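Clostripain-related protein (Bacteroides thetaiotaomicron, PDB 6N9J) is a secreted cysteine protease of the clostripain (C11) family, in clan CD, and probably cleaves peptide bonds through an active-site cysteine. Local coordinates at residues D322-T327 against V336-F341. Residues are numbered along the deposited sequence; the frame is centred on the assembly and turned at random.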
loop_
_atom_site.group_PDB
_atom_site.type_symbol
_atom_site.label_atom_id
_atom_site.label_comp_id
_atom_site.label_asym_id
_atom_site.label_seq_id
_atom_site.Cartn_x
_atom_site.Cartn_y
_atom_site.Cartn_z
ATOM N N ASP A 322 2.875 8.315 -17.859
ATOM C CA ASP A 322 2.100 9.532 -18.146
ATOM C C ASP A 322 0.597 9.331 -17.924
ATOM O O ASP A 322 -0.107 10.247 -17.503
ATOM C CB ASP A 322 2.364 10.011 -19.576
ATOM C CG ASP A 322 3.799 10.490 -19.772
ATOM O OD1 ASP A 322 4.354 11.117 -18.840
ATOM O OD2 ASP A 322 4.374 10.231 -20.855
ATOM N N ASN A 323 0.123 8.124 -18.198
ATOM C CA ASN A 323 -1.248 7.742 -17.905
ATOM C C ASN A 323 -1.238 6.537 -16.982
ATOM O O ASN A 323 -0.231 5.820 -16.903
ATOM C CB ASN A 323 -2.024 7.410 -19.193
ATOM C CG ASN A 323 -2.168 8.596 -20.127
ATOM O OD1 ASN A 323 -2.193 9.749 -19.697
ATOM N ND2 ASN A 323 -2.283 8.314 -21.422
ATOM N N ASN A 324 -2.344 6.341 -16.265
ATOM C CA ASN A 324 -2.614 5.105 -15.531
ATOM C C ASN A 324 -3.996 4.598 -15.935
ATOM O O ASN A 324 -4.859 5.392 -16.315
ATOM C CB ASN A 324 -2.561 5.329 -14.016
ATOM C CG ASN A 324 -1.178 5.150 -13.438
ATOM O OD1 ASN A 324 -1.007 4.518 -12.396
ATOM N ND2 ASN A 324 -0.176 5.699 -14.115
ATOM N N TYR A 325 -4.213 3.289 -15.850
ATOM C CA TYR A 325 -5.538 2.731 -16.093
ATOM C C TYR A 325 -6.410 2.893 -14.850
ATOM O O TYR A 325 -5.975 2.600 -13.741
ATOM C CB TYR A 325 -5.434 1.262 -16.491
ATOM C CG TYR A 325 -6.750 0.608 -16.913
ATOM C CD1 TYR A 325 -7.188 0.675 -18.224
ATOM C CD2 TYR A 325 -7.527 -0.099 -15.993
ATOM C CE1 TYR A 325 -8.374 0.066 -18.612
ATOM C CE2 TYR A 325 -8.702 -0.714 -16.367
ATOM C CZ TYR A 325 -9.123 -0.632 -17.676
ATOM O OH TYR A 325 -10.298 -1.239 -18.057
ATOM N N CYS A 326 -7.636 3.383 -15.038
ATOM C CA CYS A 326 -8.559 3.584 -13.922
ATOM C C CYS A 326 -9.891 3.015 -14.305
ATOM O O CYS A 326 -10.189 2.879 -15.495
ATOM C CB CYS A 326 -8.707 5.075 -13.559
ATOM S SG CYS A 326 -7.239 5.828 -12.776
ATOM N N THR A 327 -10.711 2.700 -13.310
ATOM C CA THR A 327 -11.967 2.036 -13.594
ATOM C C THR A 327 -13.157 2.870 -13.161
ATOM O O THR A 327 -13.065 3.709 -12.271
ATOM C CB THR A 327 -12.047 0.637 -12.911
ATOM O OG1 THR A 327 -12.044 0.775 -11.482
ATOM C CG2 THR A 327 -10.880 -0.241 -13.343
ATOM N N VAL A 336 -6.179 7.230 -17.781
ATOM C CA VAL A 336 -6.387 8.583 -17.260
ATOM C C VAL A 336 -5.040 9.294 -17.066
ATOM O O VAL A 336 -4.068 8.678 -16.630
ATOM C CB VAL A 336 -7.154 8.543 -15.921
ATOM C CG1 VAL A 336 -7.205 9.929 -15.280
ATOM C CG2 VAL A 336 -8.554 7.969 -16.136
ATOM N N SER A 337 -4.977 10.582 -17.386
ATOM C CA SER A 337 -3.725 11.331 -17.279
ATOM C C SER A 337 -3.265 11.484 -15.824
ATOM O O SER A 337 -4.063 11.814 -14.944
ATOM C CB SER A 337 -3.879 12.706 -17.934
ATOM O OG SER A 337 -2.667 13.438 -17.899
ATOM N N MET A 338 -1.977 11.231 -15.572
ATOM C CA MET A 338 -1.410 11.426 -14.238
ATOM C C MET A 338 -0.665 12.764 -14.142
ATOM O O MET A 338 0.150 12.967 -13.238
ATOM C CB MET A 338 -0.468 10.265 -13.862
ATOM C CG MET A 338 -1.205 8.951 -13.543
ATOM S SD MET A 338 -2.288 9.027 -12.097
ATOM C CE MET A 338 -3.883 8.659 -12.816
ATOM N N ASP A 339 -0.956 13.671 -15.072
ATOM C CA ASP A 339 -0.368 15.010 -15.051
ATOM C C ASP A 339 -0.675 15.724 -13.732
ATOM O O ASP A 339 -1.838 15.899 -13.374
ATOM C CB ASP A 339 -0.890 15.824 -16.231
ATOM C CG ASP A 339 -0.245 17.183 -16.329
ATOM O OD1 ASP A 339 0.850 17.273 -16.926
ATOM O OD2 ASP A 339 -0.836 18.159 -15.815
ATOM N N GLY A 340 0.370 16.098 -12.997
ATOM C CA GLY A 340 0.210 16.736 -11.701
ATOM C C GLY A 340 0.590 15.848 -10.525
ATOM O O GLY A 340 0.537 16.267 -9.371
ATOM N N PHE A 341 0.986 14.615 -10.820
ATOM C CA PHE A 341 1.256 13.599 -9.805
ATOM C C PHE A 341 2.402 13.965 -8.870
ATOM O O PHE A 341 3.531 14.189 -9.309
ATOM C CB PHE A 341 1.545 12.274 -10.516
ATOM C CG PHE A 341 2.106 11.194 -9.639
ATOM C CD1 PHE A 341 1.274 10.408 -8.857
ATOM C CD2 PHE A 341 3.468 10.918 -9.645
ATOM C CE1 PHE A 341 1.790 9.393 -8.075
ATOM C CE2 PHE A 341 3.991 9.899 -8.867
ATOM C CZ PHE A 341 3.153 9.139 -8.078
HETATM O O HOH W 1 -0.891 12.455 -20.051
#
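Val336 and Asn324 form an antiparallel hydrogen-bonded pair in the beta hairpin of strands 315-327 and 333-337, which lies at one edge of the large mixed sheet of this C11 protease. The pair is closed by two backbone hydrogen bonds, Val336 N to Asn324 O at 2.7 Å and Asn324 N to Val336 O at 2.9 Å. A third hydrogen bond, from Met338 N to Asp322 O, carries the pairing past the end of the shorter strand.

Met338 bends at chi2 and chi3 and crosses the side chain of Asn324 at about a right angle. Its CG lies 3.5 Å from Asn324 ND2, and its CE packs 3.8 Å from Asn324 CB. ND2 of Asn324 donates to Asn323 O in its own strand, from above the carbonyl plane, and OD1 has a weak hydrogen bond with Ser239 OG of the next strand. Val336 uses one branch, CG2, against Cys326 CB at 3.9 Å.

Further along strand 315-327, Tyr325 and Thr327 pack on the bound peptide inhibitor, so the hairpin borders the occupied site. Asn323 ND2 donates a hydrogen bond to Ser224 O. Its OD1 accepts one from a water 3.0 Å away, and the same water is hydrogen-bonded to Ser337 OG.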